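PDB 1LGY: lipase from Rhizopus niveus, which hydrolyses the ester bonds of triacylglycerols and their partial glycerides, with a strong preference for the 1- and 3-positions, releasing fatty acids. Local coordinates for residues V126-L131 / Q160-L165; K74-V79 / P135-I140; K168-F173 / T192-Q197; K51-F56 / V67-K72; A106-G111 / P183-Y188. All coordinates share one frame; numbering follows the deposited sequence.

Contact 1. Residues V126-L131 / Q160-L165; sequences VVQEQL and QREPRL
In the helical layer of this alpha/beta hydrolase, Gln128 and Leu131, near the end of helix 110-133, meet Glu162, Arg164 and Leu165 of the type I turn Glu162-Leu165 that follows helix 146-161. The Glu162 carboxylate is the polar centre. Gln128 runs extended beyond CG, and its NE2 gives a 2.8 Å hydrogen bond to Glu162 OE1, on the anti side and 29° out of the carboxylate plane. Arg164 NH2 reaches the same Glu162 OE1 from the opposite face, at 3.0 Å, while Arg164 NE meets Glu162 OE2 at 2.9 Å, a side-on, two-nitrogen salt bridge. Glu162 OE2 also accepts from Arg164 N at 3.2 Å through its anti lone pair, so each oxygen has two donors, which should hold the carboxylate's rotation and probably favour its ionised form. Leu131 lays CB over one face of the Arg164 guanidinium, 3.7 Å from NH1, apolar cover suited to that flat surface. Farther in, Leu131 CD1 packs on Leu165 CD2 at 3.7 Å. Arg164 NH1 also bonds Thr132 OG1, just beyond the helical segment. Beyond the carboxylate cluster, Leu131 and Leu165 both rest on Val139 of strand 138-144, and Leu131 touches Ile76 of strand 75-81, seating the helix on the sheet.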
# COMPACT_ATOMS: atom_id res chain seq x y z
N VAL A 126 -5.69 -17.79 3.22
CA VAL A 126 -4.86 -18.17 2.07
C VAL A 126 -3.37 -17.87 2.28
O VAL A 126 -2.53 -18.67 1.87
CB VAL A 126 -5.32 -17.44 0.84
CG1 VAL A 126 -4.43 -17.85 -0.34
CG2 VAL A 126 -6.75 -17.87 0.50
N VAL A 127 -3.04 -16.75 2.93
CA VAL A 127 -1.65 -16.37 3.21
C VAL A 127 -1.01 -17.36 4.21
O VAL A 127 0.12 -17.84 4.06
CB VAL A 127 -1.63 -14.91 3.80
CG1 VAL A 127 -0.29 -14.59 4.40
CG2 VAL A 127 -1.91 -13.92 2.70
N GLN A 128 -1.77 -17.64 5.26
CA GLN A 128 -1.40 -18.59 6.28
C GLN A 128 -1.03 -19.95 5.74
O GLN A 128 0.04 -20.47 6.06
CB GLN A 128 -2.53 -18.74 7.23
CG GLN A 128 -2.60 -17.57 8.17
CD GLN A 128 -3.43 -17.97 9.37
OE1 GLN A 128 -4.57 -18.38 9.21
NE2 GLN A 128 -2.97 -17.83 10.61
N GLU A 129 -1.88 -20.45 4.84
CA GLU A 129 -1.69 -21.68 4.09
C GLU A 129 -0.44 -21.65 3.21
O GLU A 129 0.33 -22.63 3.13
CB GLU A 129 -2.95 -21.81 3.30
CG GLU A 129 -3.30 -23.06 2.56
CD GLU A 129 -4.61 -22.86 1.81
OE1 GLU A 129 -5.65 -22.81 2.49
OE2 GLU A 129 -4.58 -22.73 0.57
N GLN A 130 -0.19 -20.53 2.53
CA GLN A 130 1.05 -20.50 1.75
C GLN A 130 2.31 -20.39 2.63
O GLN A 130 3.38 -20.82 2.20
CB GLN A 130 0.94 -19.35 0.78
CG GLN A 130 -0.21 -19.58 -0.22
CD GLN A 130 0.17 -20.52 -1.35
OE1 GLN A 130 1.12 -20.29 -2.10
NE2 GLN A 130 -0.57 -21.61 -1.48
N LEU A 131 2.23 -19.85 3.85
CA LEU A 131 3.44 -19.85 4.67
C LEU A 131 3.69 -21.26 5.25
O LEU A 131 4.85 -21.56 5.57
CB LEU A 131 3.34 -18.95 5.84
CG LEU A 131 3.32 -17.47 5.80
CD1 LEU A 131 3.90 -17.10 7.16
CD2 LEU A 131 4.25 -16.83 4.81
N GLN A 160 -0.07 -8.87 13.93
CA GLN A 160 -0.72 -9.07 15.19
C GLN A 160 -1.19 -10.48 15.34
O GLN A 160 -1.05 -11.04 16.43
CB GLN A 160 -1.89 -8.14 15.30
CG GLN A 160 -1.48 -6.69 15.40
CD GLN A 160 -2.60 -5.71 15.07
OE1 GLN A 160 -3.74 -6.15 14.93
NE2 GLN A 160 -2.34 -4.42 14.87
N ARG A 161 -1.67 -11.09 14.25
CA ARG A 161 -2.37 -12.34 14.38
C ARG A 161 -1.75 -13.56 13.77
O ARG A 161 -2.37 -14.62 13.76
CB ARG A 161 -3.75 -12.17 13.82
CG ARG A 161 -4.63 -11.28 14.70
CD ARG A 161 -5.81 -10.84 13.91
NE ARG A 161 -6.58 -12.03 13.65
CZ ARG A 161 -7.27 -12.23 12.55
NH1 ARG A 161 -7.34 -11.34 11.54
NH2 ARG A 161 -7.86 -13.40 12.50
N GLU A 162 -0.50 -13.45 13.36
CA GLU A 162 0.18 -14.57 12.77
C GLU A 162 1.57 -14.60 13.35
O GLU A 162 2.37 -13.76 12.98
CB GLU A 162 0.21 -14.39 11.24
CG GLU A 162 0.94 -15.36 10.31
CD GLU A 162 0.82 -16.80 10.70
OE1 GLU A 162 -0.17 -17.44 10.37
OE2 GLU A 162 1.74 -17.27 11.34
N PRO A 163 1.91 -15.55 14.23
CA PRO A 163 3.20 -15.66 14.94
C PRO A 163 4.41 -15.70 14.05
O PRO A 163 5.40 -15.07 14.39
CB PRO A 163 3.14 -16.92 15.76
CG PRO A 163 1.63 -17.21 15.85
CD PRO A 163 1.15 -16.79 14.46
N ARG A 164 4.32 -16.41 12.93
CA ARG A 164 5.45 -16.52 12.00
C ARG A 164 5.86 -15.27 11.25
O ARG A 164 6.90 -15.30 10.61
CB ARG A 164 5.15 -17.57 10.97
CG ARG A 164 5.02 -18.98 11.59
CD ARG A 164 4.38 -19.95 10.59
NE ARG A 164 2.94 -19.75 10.49
CZ ARG A 164 2.19 -20.36 9.59
NH1 ARG A 164 2.68 -21.21 8.70
NH2 ARG A 164 0.90 -20.07 9.55
N LEU A 165 5.08 -14.18 11.24
CA LEU A 165 5.44 -12.96 10.53
C LEU A 165 5.94 -11.93 11.52
O LEU A 165 5.48 -11.75 12.67
CB LEU A 165 4.24 -12.41 9.76
CG LEU A 165 3.88 -12.73 8.26
CD1 LEU A 165 4.94 -13.46 7.51
CD2 LEU A 165 2.79 -13.69 8.23

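Contact 2. Residues K74-V79 / P135-I140; sequences KTIYLV and PTYKVI
Tyr137 lays its ring across the backbone of Lys74, where strands 75-81 and 138-144 begin to run parallel. From the start of the side chain, Tyr137 CB lies 3.5 Å from Lys74 O and CG 3.7 Å from Lys74 C. Along one half of the ring CD1 and CE1 meet the lysine's aliphatic stem, Tyr137 CE1 at 3.6 Å from Lys74 CG; along the other, CD2 approaches Thr75 N. Lys74 CA sits over the ring centre in a CH-pi contact, 3.7 Å from the centroid of the Tyr137 ring. At the tip, OH bonds Asp71 OD1. Lys74, at positive phi (45°), and Thr75 both face Ser70, a G1 beta bulge. Beyond it Ile76 N gives to Lys138 O at 2.9 Å and Ile140 N to Ile76 O at 2.9 Å. Thr75 CG2 packs on Ile140 CG1 at 3.6 Å, beta-branched residues that suit extended strands. The chemistry is thus divided: main-chain amides and carbonyls satisfy one another inside the sheet, while where the two strands begin a tyrosine supplies both an apolar face for the turning backbone and a hydroxyl for a charged partner.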
# COMPACT_ATOMS: atom_id res chain seq x y z
N LYS A 74 10.87 -16.36 -4.07
CA LYS A 74 10.46 -16.75 -2.73
C LYS A 74 9.62 -15.68 -2.02
O LYS A 74 9.91 -15.24 -0.91
CB LYS A 74 11.73 -17.10 -1.95
CG LYS A 74 12.33 -18.36 -2.57
CD LYS A 74 13.62 -18.72 -1.89
CE LYS A 74 14.22 -19.90 -2.64
NZ LYS A 74 13.66 -21.16 -2.18
N THR A 75 8.56 -15.23 -2.68
CA THR A 75 7.71 -14.21 -2.13
C THR A 75 6.27 -14.56 -2.41
O THR A 75 5.93 -15.15 -3.42
CB THR A 75 8.01 -12.85 -2.77
OG1 THR A 75 9.41 -12.63 -2.73
CG2 THR A 75 7.37 -11.73 -1.99
N ILE A 76 5.48 -14.22 -1.41
CA ILE A 76 4.05 -14.31 -1.41
C ILE A 76 3.67 -12.85 -1.32
O ILE A 76 4.01 -12.18 -0.35
CB ILE A 76 3.52 -14.98 -0.16
CG1 ILE A 76 4.10 -16.34 -0.03
CG2 ILE A 76 2.00 -15.09 -0.26
CD1 ILE A 76 4.06 -16.71 1.43
N TYR A 77 2.99 -12.38 -2.37
CA TYR A 77 2.58 -11.00 -2.51
C TYR A 77 1.13 -10.84 -2.11
O TYR A 77 0.35 -11.68 -2.53
CB TYR A 77 2.71 -10.54 -3.96
CG TYR A 77 4.14 -10.35 -4.45
CD1 TYR A 77 4.81 -9.16 -4.16
CD2 TYR A 77 4.77 -11.33 -5.20
CE1 TYR A 77 6.11 -8.95 -4.61
CE2 TYR A 77 6.07 -11.12 -5.67
CZ TYR A 77 6.72 -9.93 -5.36
OH TYR A 77 8.00 -9.72 -5.79
N LEU A 78 0.74 -9.82 -1.36
CA LEU A 78 -0.66 -9.60 -1.05
C LEU A 78 -0.88 -8.23 -1.69
O LEU A 78 -0.15 -7.29 -1.33
CB LEU A 78 -0.85 -9.47 0.40
CG LEU A 78 -2.10 -9.90 1.17
CD1 LEU A 78 -2.01 -9.14 2.49
CD2 LEU A 78 -3.41 -9.63 0.44
N VAL A 79 -1.81 -8.05 -2.65
CA VAL A 79 -1.91 -6.78 -3.37
C VAL A 79 -3.31 -6.29 -3.27
O VAL A 79 -4.23 -7.06 -3.48
CB VAL A 79 -1.51 -7.00 -4.86
CG1 VAL A 79 -1.73 -5.78 -5.73
CG2 VAL A 79 -0.02 -7.36 -4.90
N PRO A 135 7.59 -22.04 4.03
CA PRO A 135 7.96 -21.43 5.30
C PRO A 135 9.14 -20.49 5.30
O PRO A 135 9.36 -19.79 6.30
CB PRO A 135 8.19 -22.59 6.18
CG PRO A 135 7.76 -23.81 5.43
CD PRO A 135 8.05 -23.40 4.00
N THR A 136 9.89 -20.56 4.19
CA THR A 136 11.09 -19.78 3.97
C THR A 136 10.85 -18.50 3.16
O THR A 136 11.73 -17.67 2.98
CB THR A 136 12.14 -20.64 3.22
OG1 THR A 136 11.67 -20.84 1.87
CG2 THR A 136 12.36 -21.98 3.94
N TYR A 137 9.66 -18.38 2.59
CA TYR A 137 9.26 -17.24 1.79
C TYR A 137 8.80 -16.06 2.63
O TYR A 137 8.32 -16.22 3.76
CB TYR A 137 8.15 -17.65 0.90
CG TYR A 137 8.43 -18.65 -0.21
CD1 TYR A 137 9.54 -19.50 -0.19
CD2 TYR A 137 7.51 -18.71 -1.26
CE1 TYR A 137 9.71 -20.42 -1.21
CE2 TYR A 137 7.68 -19.63 -2.30
CZ TYR A 137 8.79 -20.47 -2.27
OH TYR A 137 9.03 -21.30 -3.35
N LYS A 138 8.97 -14.88 2.03
CA LYS A 138 8.58 -13.63 2.64
C LYS A 138 7.28 -13.09 2.04
O LYS A 138 6.96 -13.35 0.89
CB LYS A 138 9.65 -12.53 2.46
CG LYS A 138 10.95 -12.91 1.74
CD LYS A 138 11.77 -11.66 1.39
CE LYS A 138 12.39 -11.11 2.69
NZ LYS A 138 13.42 -11.98 3.28
N VAL A 139 6.56 -12.27 2.80
CA VAL A 139 5.29 -11.71 2.39
C VAL A 139 5.47 -10.25 2.06
O VAL A 139 5.88 -9.45 2.91
CB VAL A 139 4.27 -11.86 3.49
CG1 VAL A 139 2.90 -11.58 2.89
CG2 VAL A 139 4.31 -13.25 4.08
N ILE A 140 5.28 -9.83 0.83
CA ILE A 140 5.29 -8.38 0.57
C ILE A 140 3.88 -7.89 0.42
O ILE A 140 3.19 -8.48 -0.37
CB ILE A 140 6.08 -8.12 -0.68
CG1 ILE A 140 7.51 -8.54 -0.29
CG2 ILE A 140 5.90 -6.72 -1.20
CD1 ILE A 140 8.69 -8.27 -1.21

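Contact 3. Residues K168-F173 / T192-Q197; sequences KNLSIF and TGIPFQ
The Phe196 ring has Ile172 O at its edge, in plane, and takes Ile172 CG2 obliquely, 3.7 Å from Phe196 CD1. Phe173, the other flat group, runs alongside Gln197, both side chains pointing the same way; Gln197 CG comes obliquely to Phe173 CE2 at 3.7 Å, and the glutamine amide is turned 38° from the ring plane. The Phe173 ring also meets that of Tyr20 of helix 11-26. The apolar stem of Gln197 suits this neighbour, its bend at chi2 (-73°) carrying the amide away from the strand pair. These residues alternate between the two faces of a parallel pair, strands 170-175 and 196-201, which helix 183-192 links in a beta-alpha-beta crossover. Ile172 is the backbone anchor: its N gives to Pro195 O at 3.0 Å, nearly along the C=O axis, and its O receives a weak bond from Gln197 N at 3.3 Å. Pro195, which has no N-H to offer, stands where pairing starts, its CG 3.4 Å from Ser171 OG. Ile194 crosses Ile172 at about a right angle, its CG2 3.9 Å from Ile172 CD1. Gly193, at positive phi just past the helix, turns the chain, while Thr192 OG1 accepts from Ile194 N at 3.2 Å in an ST turn.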
# COMPACT_ATOMS: atom_id res chain seq x y z
N LYS A 168 11.33 -9.80 9.68
CA LYS A 168 12.25 -10.60 8.84
C LYS A 168 11.60 -11.05 7.56
O LYS A 168 12.21 -11.22 6.51
CB LYS A 168 12.75 -11.88 9.58
CG LYS A 168 13.70 -11.66 10.77
CD LYS A 168 13.79 -12.90 11.67
CE LYS A 168 14.48 -14.10 11.06
NZ LYS A 168 14.59 -15.06 12.14
N ASN A 169 10.31 -11.24 7.60
CA ASN A 169 9.67 -11.69 6.42
C ASN A 169 8.36 -10.97 6.17
O ASN A 169 7.54 -11.46 5.41
CB ASN A 169 9.53 -13.17 6.63
CG ASN A 169 8.63 -13.54 7.76
OD1 ASN A 169 8.21 -14.69 7.85
ND2 ASN A 169 8.25 -12.64 8.64
N LEU A 170 8.09 -9.86 6.86
CA LEU A 170 6.93 -9.07 6.48
C LEU A 170 7.47 -7.70 6.12
O LEU A 170 8.24 -7.07 6.84
CB LEU A 170 5.92 -8.92 7.60
CG LEU A 170 4.64 -8.16 7.25
CD1 LEU A 170 3.86 -8.81 6.12
CD2 LEU A 170 3.78 -8.14 8.48
N SER A 171 7.08 -7.30 4.91
CA SER A 171 7.41 -6.00 4.37
C SER A 171 6.16 -5.29 3.85
O SER A 171 5.23 -5.99 3.47
CB SER A 171 8.38 -6.23 3.28
OG SER A 171 9.51 -5.52 3.72
N ILE A 172 6.03 -3.96 3.76
CA ILE A 172 4.81 -3.29 3.30
C ILE A 172 5.26 -2.20 2.37
O ILE A 172 6.15 -1.46 2.77
CB ILE A 172 3.98 -2.53 4.39
CG1 ILE A 172 3.47 -3.42 5.46
CG2 ILE A 172 2.72 -1.97 3.73
CD1 ILE A 172 3.03 -2.61 6.68
N PHE A 173 4.66 -2.02 1.18
CA PHE A 173 5.03 -0.95 0.25
C PHE A 173 3.83 -0.22 -0.28
O PHE A 173 2.93 -0.93 -0.70
CB PHE A 173 5.76 -1.50 -0.94
CG PHE A 173 7.21 -1.80 -0.67
CD1 PHE A 173 7.60 -2.98 -0.04
CD2 PHE A 173 8.18 -0.91 -1.13
CE1 PHE A 173 8.96 -3.28 0.13
CE2 PHE A 173 9.53 -1.22 -0.95
CZ PHE A 173 9.92 -2.39 -0.33
N THR A 192 6.43 -1.46 15.55
CA THR A 192 6.46 -2.87 15.17
C THR A 192 7.80 -3.26 14.56
O THR A 192 8.32 -4.38 14.69
CB THR A 192 5.35 -3.22 14.15
OG1 THR A 192 5.57 -2.40 13.02
CG2 THR A 192 3.95 -2.95 14.62
N GLY A 193 8.34 -2.30 13.83
CA GLY A 193 9.58 -2.52 13.10
C GLY A 193 9.36 -3.08 11.70
O GLY A 193 10.34 -3.29 10.97
N ILE A 194 8.12 -3.32 11.27
CA ILE A 194 7.83 -3.81 9.93
C ILE A 194 8.30 -2.71 8.98
O ILE A 194 7.92 -1.56 9.18
CB ILE A 194 6.34 -4.04 9.76
CG1 ILE A 194 5.85 -5.06 10.75
CG2 ILE A 194 6.06 -4.47 8.32
CD1 ILE A 194 6.65 -6.38 10.69
N PRO A 195 9.17 -2.93 8.00
CA PRO A 195 9.49 -1.88 7.02
C PRO A 195 8.30 -1.46 6.20
O PRO A 195 7.59 -2.25 5.59
CB PRO A 195 10.59 -2.44 6.22
CG PRO A 195 10.54 -3.90 6.50
CD PRO A 195 10.15 -3.99 7.96
N PHE A 196 8.04 -0.17 6.26
CA PHE A 196 6.97 0.46 5.52
C PHE A 196 7.59 1.59 4.72
O PHE A 196 8.19 2.51 5.27
CB PHE A 196 5.99 0.93 6.57
CG PHE A 196 4.77 1.63 6.01
CD1 PHE A 196 4.21 1.26 4.82
CD2 PHE A 196 4.21 2.67 6.74
CE1 PHE A 196 3.08 1.93 4.34
CE2 PHE A 196 3.10 3.34 6.28
CZ PHE A 196 2.55 2.96 5.08
N GLN A 197 7.41 1.54 3.41
CA GLN A 197 7.94 2.51 2.50
C GLN A 197 6.80 3.23 1.80
O GLN A 197 6.19 2.58 0.94
CB GLN A 197 8.77 1.80 1.48
CG GLN A 197 10.01 1.09 1.96
CD GLN A 197 11.12 2.06 2.34
OE1 GLN A 197 11.28 3.13 1.74
NE2 GLN A 197 11.88 1.66 3.37

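Contact 4. Residues K51-F56 / V67-K72; sequences KIITTF and VLRSDK
Lys51, bent at chi2 (98°), and Arg69, leaving with CG anti to the backbone N and folded at chi3 (71°), bring their charged ends around Asp71. Lys51 NZ meets Asp71 OD2 at 3.3 Å on the anti side, while Arg69 NE makes a weak 3.1 Å bond to Asp71 OD1, which also takes the hydrogen bond of Tyr137 OH. Lys51 NZ and Arg69 NH2 stay 4.9 Å apart, and the shared carboxylate probably eases their repulsion. Ile53 CD1 lies over one guanidinium face, 3.9 Å from Arg69 NH1. Lys51 and Arg69 also form a hydrogen-bonded antiparallel pair, the bond from Lys51 N to Arg69 O being the straighter (172°). Next comes a classic beta bulge: Ile53 N gives to Val67 O at 2.8 Å, and Thr54 N reaches that oxygen weakly at 3.4 Å. Strand 51-58 is an outermost strand of the main sheet, hairpinned to strand 63-70; helix 110-133 lies against Ile53, its Gln130 OE1 accepting from Arg69 NH1, while Val67 and Leu68 touch strand 75-81, whose Tyr77 bonds Leu68 through the backbone.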
# COMPACT_ATOMS: atom_id res chain seq x y z
N LYS A 51 2.16 -17.42 -9.72
CA LYS A 51 0.98 -18.25 -9.67
C LYS A 51 -0.06 -17.49 -8.85
O LYS A 51 0.19 -17.32 -7.65
CB LYS A 51 1.26 -19.61 -8.98
CG LYS A 51 2.05 -20.64 -9.77
CD LYS A 51 3.56 -20.64 -9.38
CE LYS A 51 4.40 -21.59 -10.30
NZ LYS A 51 5.85 -21.55 -10.11
N ILE A 52 -1.18 -17.00 -9.43
CA ILE A 52 -2.24 -16.37 -8.64
C ILE A 52 -2.87 -17.39 -7.68
O ILE A 52 -3.52 -18.34 -8.10
CB ILE A 52 -3.39 -15.77 -9.54
CG1 ILE A 52 -2.91 -14.50 -10.18
CG2 ILE A 52 -4.64 -15.40 -8.70
CD1 ILE A 52 -4.03 -13.67 -10.84
N ILE A 53 -2.70 -17.26 -6.37
CA ILE A 53 -3.30 -18.22 -5.44
C ILE A 53 -4.79 -17.92 -5.27
O ILE A 53 -5.62 -18.83 -5.24
CB ILE A 53 -2.56 -18.15 -4.06
CG1 ILE A 53 -1.04 -18.22 -4.20
CG2 ILE A 53 -2.99 -19.34 -3.22
CD1 ILE A 53 -0.67 -19.46 -4.98
N THR A 54 -5.18 -16.64 -5.17
CA THR A 54 -6.58 -16.28 -5.05
C THR A 54 -6.82 -14.86 -5.51
O THR A 54 -5.88 -14.09 -5.62
CB THR A 54 -7.00 -16.44 -3.57
OG1 THR A 54 -8.35 -16.83 -3.70
CG2 THR A 54 -6.91 -15.19 -2.66
N THR A 55 -8.05 -14.45 -5.79
CA THR A 55 -8.39 -13.03 -5.92
C THR A 55 -9.64 -12.90 -5.09
O THR A 55 -10.34 -13.90 -4.93
CB THR A 55 -8.70 -12.63 -7.35
OG1 THR A 55 -9.92 -13.26 -7.68
CG2 THR A 55 -7.61 -13.04 -8.34
N PHE A 56 -9.96 -11.75 -4.50
CA PHE A 56 -11.20 -11.54 -3.76
C PHE A 56 -11.65 -10.14 -4.16
O PHE A 56 -10.84 -9.22 -4.38
CB PHE A 56 -11.02 -11.59 -2.23
CG PHE A 56 -9.79 -10.87 -1.70
CD1 PHE A 56 -9.79 -9.48 -1.47
CD2 PHE A 56 -8.61 -11.59 -1.53
CE1 PHE A 56 -8.62 -8.83 -1.09
CE2 PHE A 56 -7.44 -10.92 -1.15
CZ PHE A 56 -7.44 -9.54 -0.92
N VAL A 67 -3.78 -12.87 -3.82
CA VAL A 67 -2.57 -13.43 -3.20
C VAL A 67 -1.81 -14.05 -4.37
O VAL A 67 -2.38 -14.70 -5.25
CB VAL A 67 -2.96 -14.49 -2.15
CG1 VAL A 67 -1.70 -15.13 -1.61
CG2 VAL A 67 -3.69 -13.86 -0.96
N LEU A 68 -0.51 -13.82 -4.43
CA LEU A 68 0.25 -14.33 -5.55
C LEU A 68 1.49 -15.00 -5.01
O LEU A 68 2.05 -14.44 -4.08
CB LEU A 68 0.58 -13.13 -6.42
CG LEU A 68 1.47 -13.32 -7.63
CD1 LEU A 68 0.66 -13.69 -8.84
CD2 LEU A 68 2.19 -12.02 -7.94
N ARG A 69 1.94 -16.19 -5.43
CA ARG A 69 3.22 -16.74 -4.98
C ARG A 69 4.19 -16.81 -6.15
O ARG A 69 3.84 -16.92 -7.33
CB ARG A 69 3.01 -18.13 -4.41
CG ARG A 69 4.21 -18.72 -3.72
CD ARG A 69 3.91 -20.15 -3.47
NE ARG A 69 3.93 -20.89 -4.71
CZ ARG A 69 3.01 -21.79 -4.97
NH1 ARG A 69 2.04 -22.09 -4.13
NH2 ARG A 69 2.98 -22.36 -6.16
N SER A 70 5.48 -16.65 -5.88
CA SER A 70 6.54 -16.63 -6.90
C SER A 70 7.60 -17.49 -6.27
O SER A 70 8.25 -17.07 -5.31
CB SER A 70 7.16 -15.28 -7.10
OG SER A 70 8.38 -15.36 -7.83
N ASP A 71 7.72 -18.72 -6.79
CA ASP A 71 8.72 -19.62 -6.26
C ASP A 71 10.14 -19.20 -6.56
O ASP A 71 11.07 -19.42 -5.79
CB ASP A 71 8.43 -20.98 -6.81
CG ASP A 71 7.15 -21.52 -6.22
OD1 ASP A 71 6.93 -21.34 -5.03
OD2 ASP A 71 6.37 -22.14 -6.94
N LYS A 72 10.26 -18.48 -7.68
CA LYS A 72 11.54 -17.95 -8.08
C LYS A 72 12.06 -16.93 -7.08
O LYS A 72 13.17 -17.06 -6.58
CB LYS A 72 11.35 -17.35 -9.43
CG LYS A 72 12.70 -17.14 -10.06
CD LYS A 72 12.58 -16.95 -11.57
CE LYS A 72 12.50 -18.25 -12.40
NZ LYS A 72 11.26 -18.99 -12.24

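Contact 5. Residues A106-G111 / P183-Y188; sequences AKVHAG and PTFAYY
Thr184 and Phe185 face Ala106 and Val108 from a helical turn whose shortest polar bond runs from Tyr187 N to Pro183 O at 2.9 Å, followed by Tyr188 N to Thr184 O at 3.1 Å; between this helix and residues 106-111 no hydrogen bond passes, and the contact is apolar. Val108 CG1 stands over one face of the Phe185 ring, displaced toward its rim, 3.5 Å from CD1. Val108 CG1 lies 3.8 Å from the centroid of the Phe185 ring, a CH-pi contact. Phe185 swings its ring there with CG anti to the backbone N (chi1 164°). Nearer the backbone, Ala106 CB meets Phe185 CB at 4.1 Å, a spacing to which so small a side chain is suited, and Thr184 turns its methyl CG2 to Ala106 N at 3.6 Å. Tyr100 meets the Phe185 ring edge-to-face, and Leu152 of helix 146-161 also touches Phe185. This apolar seam joins a short two-stranded antiparallel sheet, 97-99 with 107-109, to helix 183-192, the crossover helix of a beta-alpha-beta unit of the alpha/beta hydrolase fold.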
# COMPACT_ATOMS: atom_id res chain seq x y z
N ALA A 106 -5.31 3.91 20.00
CA ALA A 106 -5.29 4.03 18.54
C ALA A 106 -6.68 4.08 17.93
O ALA A 106 -7.64 3.51 18.46
CB ALA A 106 -4.56 2.85 17.98
N LYS A 107 -6.76 4.77 16.78
CA LYS A 107 -7.97 4.93 15.98
C LYS A 107 -7.59 5.03 14.52
O LYS A 107 -6.67 5.73 14.14
CB LYS A 107 -8.72 6.19 16.30
CG LYS A 107 -9.26 6.27 17.72
CD LYS A 107 -9.96 7.60 17.79
CE LYS A 107 -10.25 7.92 19.24
NZ LYS A 107 -11.34 7.12 19.78
N VAL A 108 -8.28 4.35 13.63
CA VAL A 108 -8.00 4.40 12.21
C VAL A 108 -9.23 4.96 11.49
O VAL A 108 -10.31 4.99 12.08
CB VAL A 108 -7.68 2.97 11.69
CG1 VAL A 108 -6.38 2.47 12.31
CG2 VAL A 108 -8.78 2.01 12.09
N HIS A 109 -9.12 5.35 10.22
CA HIS A 109 -10.24 5.85 9.45
C HIS A 109 -11.34 4.84 9.50
O HIS A 109 -11.10 3.65 9.34
CB HIS A 109 -9.79 6.07 8.03
CG HIS A 109 -10.83 6.67 7.09
ND1 HIS A 109 -11.04 7.94 6.77
CD2 HIS A 109 -11.69 5.95 6.34
CE1 HIS A 109 -11.98 8.00 5.87
NE2 HIS A 109 -12.36 6.78 5.62
N ALA A 110 -12.52 5.28 9.85
CA ALA A 110 -13.69 4.41 9.86
C ALA A 110 -14.06 3.69 8.57
O ALA A 110 -14.45 2.53 8.65
CB ALA A 110 -14.91 5.21 10.27
N GLY A 111 -14.03 4.28 7.36
CA GLY A 111 -14.46 3.55 6.16
C GLY A 111 -13.43 2.54 5.68
O GLY A 111 -13.81 1.48 5.17
N PRO A 183 -2.28 9.84 15.73
CA PRO A 183 -0.89 9.70 16.12
C PRO A 183 -0.52 8.44 16.89
O PRO A 183 0.54 7.88 16.59
CB PRO A 183 -0.61 10.98 16.88
CG PRO A 183 -1.59 11.99 16.28
CD PRO A 183 -2.81 11.16 16.12
N THR A 184 -1.34 7.96 17.85
CA THR A 184 -1.04 6.73 18.56
C THR A 184 -0.97 5.57 17.59
O THR A 184 -0.19 4.65 17.81
CB THR A 184 -2.12 6.37 19.63
OG1 THR A 184 -2.09 7.39 20.66
CG2 THR A 184 -1.89 4.98 20.21
N PHE A 185 -1.75 5.52 16.50
CA PHE A 185 -1.67 4.38 15.59
C PHE A 185 -0.37 4.50 14.85
O PHE A 185 0.32 3.52 14.70
CB PHE A 185 -2.86 4.39 14.62
CG PHE A 185 -2.74 3.51 13.39
CD1 PHE A 185 -3.04 2.16 13.46
CD2 PHE A 185 -2.31 4.07 12.17
CE1 PHE A 185 -2.91 1.35 12.31
CE2 PHE A 185 -2.19 3.27 11.04
CZ PHE A 185 -2.49 1.91 11.12
N ALA A 186 -0.01 5.69 14.44
CA ALA A 186 1.24 5.91 13.73
C ALA A 186 2.45 5.45 14.53
O ALA A 186 3.37 4.78 14.05
CB ALA A 186 1.37 7.41 13.46
N TYR A 187 2.36 5.75 15.82
CA TYR A 187 3.43 5.45 16.72
C TYR A 187 3.55 3.95 16.78
O TYR A 187 4.64 3.43 16.59
CB TYR A 187 3.14 6.03 18.11
CG TYR A 187 4.14 5.54 19.15
CD1 TYR A 187 5.40 6.08 19.17
CD2 TYR A 187 3.81 4.50 20.03
CE1 TYR A 187 6.36 5.60 20.05
CE2 TYR A 187 4.78 4.00 20.92
CZ TYR A 187 6.04 4.57 20.90
OH TYR A 187 7.04 4.08 21.71
N TYR A 188 2.46 3.24 16.98
CA TYR A 188 2.50 1.79 17.06
C TYR A 188 3.09 1.17 15.81
O TYR A 188 3.78 0.16 15.92
CB TYR A 188 1.05 1.28 17.31
CG TYR A 188 0.82 -0.17 16.95
CD1 TYR A 188 1.17 -1.18 17.84
CD2 TYR A 188 0.31 -0.50 15.69
CE1 TYR A 188 1.03 -2.53 17.48
CE2 TYR A 188 0.18 -1.84 15.32
CZ TYR A 188 0.55 -2.85 16.21
OH TYR A 188 0.48 -4.17 15.83

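How the contacts relate
All five contacts lie in one alpha/beta hydrolase domain. Contacts 4, 2 and 3 follow the main sheet from its edge strand 51-58 inward to strand 196-201; the centres of 4 and 2 are about 9 Å apart, those of 2 and 3 about 12 Å, each pair joined by backbone bonds between neighbouring strands. Contact 1 sits on the sheet, its centre about 10 Å from that of contact 2, and, with contact 5, uses helix 110-133. Contacts 4 and 5, their centres about 30 Å apart, are on opposite sides of the chain's centre. Along the chain contact 4 closes first, and contact 1 is nested inside the loop closed by contact 5. All five belong to the scaffold of the fold and lie away from the catalytic residues.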